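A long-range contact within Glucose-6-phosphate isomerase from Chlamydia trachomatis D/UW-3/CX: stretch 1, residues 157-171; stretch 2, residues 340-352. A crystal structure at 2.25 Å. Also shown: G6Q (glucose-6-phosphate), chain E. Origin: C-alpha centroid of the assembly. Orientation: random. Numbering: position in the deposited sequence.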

# COMPACT_ATOMS: atom_id res chain seq x y z
N ILE A 157 15.91 -8.05 0.76
CA ILE A 157 14.57 -8.01 0.18
C ILE A 157 13.63 -8.83 1.06
O ILE A 157 14.06 -9.66 1.86
N GLY A 158 12.33 -8.57 0.91
CA GLY A 158 11.34 -9.36 1.63
C GLY A 158 11.48 -9.19 3.13
O GLY A 158 11.59 -8.07 3.64
N GLY A 159 11.50 -10.31 3.86
CA GLY A 159 11.69 -10.27 5.30
C GLY A 159 12.98 -9.60 5.73
O GLY A 159 13.07 -9.11 6.86
N SER A 160 13.99 -9.57 4.86
CA SER A 160 15.25 -8.91 5.17
C SER A 160 15.21 -7.40 5.04
O SER A 160 16.19 -6.75 5.40
N GLU A 161 14.11 -6.82 4.53
CA GLU A 161 13.99 -5.37 4.41
C GLU A 161 12.79 -4.78 5.13
O GLU A 161 12.94 -3.78 5.85
N LEU A 162 11.60 -5.36 4.96
CA LEU A 162 10.37 -4.64 5.26
C LEU A 162 10.20 -4.40 6.76
O LEU A 162 9.83 -3.30 7.18
N GLY A 163 10.47 -5.42 7.58
CA GLY A 163 10.39 -5.30 9.02
C GLY A 163 11.37 -4.28 9.58
O GLY A 163 10.98 -3.34 10.28
N PRO A 164 12.67 -4.45 9.29
CA PRO A 164 13.63 -3.40 9.67
C PRO A 164 13.23 -2.00 9.20
O PRO A 164 13.28 -1.05 9.99
N LYS A 165 12.78 -1.87 7.95
CA LYS A 165 12.43 -0.55 7.42
C LYS A 165 11.22 0.04 8.14
O LYS A 165 11.21 1.22 8.49
N ALA A 166 10.19 -0.78 8.37
CA ALA A 166 9.03 -0.32 9.13
C ALA A 166 9.43 0.12 10.54
O ALA A 166 8.89 1.11 11.07
N MET A 167 10.36 -0.60 11.17
CA MET A 167 10.77 -0.26 12.52
C MET A 167 11.66 0.98 12.53
O MET A 167 11.57 1.80 13.44
N TYR A 168 12.53 1.13 11.53
CA TYR A 168 13.41 2.29 11.47
C TYR A 168 12.60 3.58 11.38
O TYR A 168 12.84 4.53 12.14
N PHE A 169 11.61 3.64 10.47
CA PHE A 169 10.79 4.84 10.40
C PHE A 169 9.89 4.99 11.63
O PHE A 169 9.53 6.12 11.99
N ALA A 170 9.53 3.89 12.29
CA ALA A 170 8.70 4.02 13.49
C ALA A 170 9.46 4.74 14.59
O ALA A 170 8.88 5.54 15.34
N MET A 171 10.75 4.47 14.70
CA MET A 171 11.56 5.01 15.78
C MET A 171 12.23 6.32 15.43
O MET A 171 12.73 7.00 16.34
N THR A 340 2.52 9.18 11.30
CA THR A 340 3.51 9.32 10.24
C THR A 340 4.64 8.30 10.41
O THR A 340 5.08 7.68 9.44
N GLY A 341 5.06 8.07 11.66
CA GLY A 341 6.10 7.10 11.93
C GLY A 341 5.77 5.70 11.45
O GLY A 341 6.66 4.93 11.09
N LEU A 342 4.48 5.34 11.44
CA LEU A 342 4.05 4.03 10.97
C LEU A 342 3.75 4.01 9.46
O LEU A 342 2.98 3.15 9.00
N LYS A 343 4.34 4.92 8.69
CA LYS A 343 4.04 4.98 7.25
C LYS A 343 4.38 3.67 6.55
O LYS A 343 3.72 3.32 5.56
N TYR A 344 5.38 2.92 7.03
CA TYR A 344 5.76 1.67 6.37
C TYR A 344 5.29 0.43 7.12
O TYR A 344 5.62 -0.68 6.71
N PHE A 345 4.49 0.59 8.18
CA PHE A 345 4.11 -0.55 9.00
C PHE A 345 3.11 -1.46 8.29
O PHE A 345 3.20 -2.69 8.41
N THR A 346 2.15 -0.89 7.55
CA THR A 346 1.15 -1.70 6.86
C THR A 346 1.78 -2.58 5.78
O THR A 346 1.35 -3.72 5.56
N ALA A 347 2.79 -2.07 5.08
CA ALA A 347 3.46 -2.88 4.07
C ALA A 347 4.09 -4.11 4.70
O ALA A 347 3.99 -5.22 4.16
N HIS A 348 4.70 -3.95 5.88
CA HIS A 348 5.28 -5.09 6.57
C HIS A 348 4.22 -6.05 7.10
O HIS A 348 4.39 -7.27 7.02
N LEU A 349 3.14 -5.51 7.68
CA LEU A 349 2.05 -6.37 8.14
C LEU A 349 1.49 -7.18 6.98
O LEU A 349 1.18 -8.37 7.12
N GLN A 350 1.32 -6.53 5.83
CA GLN A 350 0.80 -7.21 4.65
C GLN A 350 1.66 -8.42 4.28
O GLN A 350 1.12 -9.49 3.94
N GLN A 351 2.99 -8.29 4.36
CA GLN A 351 3.84 -9.46 4.14
C GLN A 351 3.66 -10.49 5.24
O GLN A 351 3.51 -11.69 4.98
N CYS A 352 3.65 -10.03 6.49
CA CYS A 352 3.72 -10.97 7.60
C CYS A 352 2.44 -11.79 7.69
O CYS A 352 2.49 -13.01 7.91

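No direct hydrogen bond joins the two stretches; their polar links are one water, among Ala166, Gly341 and Tyr344, and the bound glucose-6-phosphate beside Gly159 and Gln351. Water 1 donates to Ala166 O (2.9 Å) and to Gly341 O (2.4 Å, notably short) and accepts from Tyr344 N (3.2 Å), so it ties the first helix to the segment just before the second. At the ligand, G6Q O3 accepts from Gly159 N (2.9 Å) and, weakly, from Gln351 NE2 (2.9 Å). Gly159 N and Gln351 NE2 lie 3.3 Å apart, but both are donors, and the sugar hydroxyl serves as their common acceptor. Ser160 OG binds the phosphate through G6Q O1P at 2.7 Å.

Helices 162-171 and 345-352 run roughly antiparallel at 152°, with axes 8.6 Å apart at closest approach. The backbones come closest where Ala170 meets Gly341, with CA atoms 4.3 Å apart, and Ala170 CA makes a CH contact to Gly341 O at 3.3 Å. Ala166 CB rests 3.5 Å from Tyr344 O, 4.0 Å from His348 CB and 4.4 Å from Phe345 CD1, at the edge of that ring.

Phe169 and Tyr344 both point toward the opposing stretch in m rotamers and form the main aromatic contact. Their rings meet obliquely, with centroids 4.2 Å apart and planes at 37°; Tyr344 CD2 sits over one face of Phe169 and approaches Phe169 CD2 to 3.3 Å. The CA-to-CB bond of Lys165 points sideways to the other stretch, but its extended t, t start and p turn at chi3 bring CE to 3.9 Å from Tyr344 CD1. Its NZ makes a weak, salt-bridged hydrogen bond to Glu161 OE2 (3.5 Å) within its own stretch.

Nearer the ligand, Leu162 (m, t) points in, placing CD1 3.6 Å from Ala347 O and 4.4 Å from Ala347 CB, while its CB lies 3.7 Å from Gln351 OE1. His348, a t rotamer, turns its imidazole face to Gly163, whose CA lies 3.9 Å from the ring centroid in a CH-pi contact. Gln351, whose CA-to-CB bond points toward the other stretch, is t at chi1 and chi2 and brings OE1 to 3.5 Å from Gly158 C. An ideal CB on Gly158 would fall 2.2 Å from G6Q O3, so the absent side chain leaves room for the ligand.

Two side chains whose CB atoms point away still return to the interface: Met167 (m, m) brings CE to 3.8 Å from Phe345 CE1, and Leu342 (m, t) sets CD2 4.1 Å from Ala170 CB.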

# COMPACT_ATOMS: atom_id res chain seq x y z
CB ILE A 157 14.60 -8.54 -1.28
CG1 ILE A 157 13.31 -8.17 -2.06
CG2 ILE A 157 14.92 -10.02 -1.31
CD1 ILE A 157 13.43 -8.41 -3.58
CB SER A 160 16.39 -9.47 4.30
OG SER A 160 16.65 -10.84 4.59
CB GLU A 161 13.92 -4.96 2.93
CG GLU A 161 13.75 -3.45 2.74
CD GLU A 161 12.83 -3.07 1.59
OE1 GLU A 161 11.95 -3.87 1.21
OE2 GLU A 161 13.00 -1.95 1.05
CB LEU A 162 9.16 -5.38 4.70
CG LEU A 162 8.83 -5.10 3.24
CD1 LEU A 162 7.35 -5.34 2.99
CD2 LEU A 162 9.21 -3.68 2.91
CB PRO A 164 14.94 -3.88 9.02
CG PRO A 164 14.81 -5.37 9.03
CD PRO A 164 13.35 -5.70 8.88
CB LYS A 165 12.19 -0.63 5.90
CG LYS A 165 11.92 0.74 5.24
CD LYS A 165 11.96 0.69 3.73
CE LYS A 165 10.72 0.03 3.17
NZ LYS A 165 10.51 0.34 1.73
CB ALA A 166 7.98 -1.43 9.19
CB MET A 167 11.47 -1.46 13.19
CG MET A 167 10.52 -2.62 13.58
SD MET A 167 9.06 -2.14 14.58
CE MET A 167 7.78 -2.04 13.31
CB TYR A 168 14.38 2.16 10.28
CG TYR A 168 15.04 3.48 9.97
CD1 TYR A 168 16.08 3.95 10.76
CD2 TYR A 168 14.59 4.28 8.94
CE1 TYR A 168 16.66 5.18 10.51
CE2 TYR A 168 15.15 5.51 8.68
CZ TYR A 168 16.19 5.96 9.47
OH TYR A 168 16.76 7.20 9.21
CB PHE A 169 9.96 4.85 9.12
CG PHE A 169 10.79 5.11 7.89
CD1 PHE A 169 11.08 6.41 7.49
CD2 PHE A 169 11.33 4.05 7.17
CE1 PHE A 169 11.87 6.63 6.37
CE2 PHE A 169 12.12 4.28 6.05
CZ PHE A 169 12.39 5.56 5.65
CB ALA A 170 8.25 2.65 13.98
CB MET A 171 12.64 4.00 16.18
CG MET A 171 12.10 2.75 16.77
SD MET A 171 13.43 1.57 17.09
CE MET A 171 12.42 0.10 17.16
CB THR A 340 4.05 10.77 10.21
OG1 THR A 340 3.02 11.66 9.76
CG2 THR A 340 5.25 10.91 9.27
CB LEU A 342 2.82 3.57 11.77
CG LEU A 342 3.13 3.28 13.25
CD1 LEU A 342 1.88 2.90 14.08
CD2 LEU A 342 4.20 2.20 13.36
CB LYS A 343 4.79 6.15 6.60
CG LYS A 343 3.89 6.95 5.66
CD LYS A 343 4.08 8.47 5.76
CE LYS A 343 5.38 8.95 5.12
NZ LYS A 343 5.55 10.44 5.23
CB TYR A 344 7.27 1.60 6.16
CG TYR A 344 7.84 2.73 5.34
CD1 TYR A 344 7.95 2.65 3.95
CD2 TYR A 344 8.26 3.90 5.96
CE1 TYR A 344 8.48 3.70 3.21
CE2 TYR A 344 8.78 4.95 5.24
CZ TYR A 344 8.89 4.85 3.87
OH TYR A 344 9.41 5.93 3.19
CB PHE A 345 3.54 -0.05 10.33
CG PHE A 345 3.33 -1.13 11.35
CD1 PHE A 345 4.36 -2.00 11.67
CD2 PHE A 345 2.13 -1.24 12.02
CE1 PHE A 345 4.19 -3.00 12.64
CE2 PHE A 345 1.93 -2.23 12.99
CZ PHE A 345 2.98 -3.11 13.30
CB THR A 346 0.07 -0.80 6.26
OG1 THR A 346 -0.64 -0.14 7.31
CG2 THR A 346 -0.93 -1.61 5.45
CB ALA A 347 4.51 -2.05 3.33
CB HIS A 348 6.14 -4.62 7.73
CG HIS A 348 6.45 -5.72 8.69
ND1 HIS A 348 7.19 -6.83 8.33
CD2 HIS A 348 6.09 -5.91 9.98
CE1 HIS A 348 7.29 -7.65 9.36
NE2 HIS A 348 6.63 -7.11 10.38
CB LEU A 349 0.95 -5.53 8.77
CG LEU A 349 1.32 -4.74 10.02
CD1 LEU A 349 0.11 -3.96 10.55
CD2 LEU A 349 1.85 -5.71 11.07
CB GLN A 350 0.72 -6.20 3.50
CG GLN A 350 0.38 -6.73 2.14
CD GLN A 350 0.42 -5.61 1.12
OE1 GLN A 350 1.51 -5.18 0.74
NE2 GLN A 350 -0.74 -5.09 0.72
CB GLN A 351 5.31 -9.06 4.05
CG GLN A 351 6.22 -10.28 4.25
CD GLN A 351 7.68 -10.02 3.96
OE1 GLN A 351 8.22 -8.98 4.33
NE2 GLN A 351 8.34 -10.99 3.31
CB CYS A 352 3.99 -10.19 8.89
SG CYS A 352 4.18 -11.26 10.37
C1 G6Q E . 10.33 -14.31 4.58
C2 G6Q E . 10.37 -14.82 3.14
C3 G6Q E . 11.07 -13.87 2.18
C4 G6Q E . 12.59 -13.77 2.38
C5 G6Q E . 13.27 -13.10 1.19
C6 G6Q E . 14.73 -12.83 1.44
O1 G6Q E . 9.93 -15.03 5.44
O2 G6Q E . 11.00 -16.10 3.08
O3 G6Q E . 10.50 -12.56 2.28
O4 G6Q E . 12.88 -13.02 3.56
O5 G6Q E . 13.10 -13.93 0.03
O6 G6Q E . 15.37 -14.09 1.78
P G6Q E . 16.90 -14.09 2.32
O1P G6Q E . 16.90 -13.32 3.63
O2P G6Q E . 17.22 -15.57 2.50
O3P G6Q E . 17.74 -13.43 1.25
O HOH W 1 6.89 2.83 9.87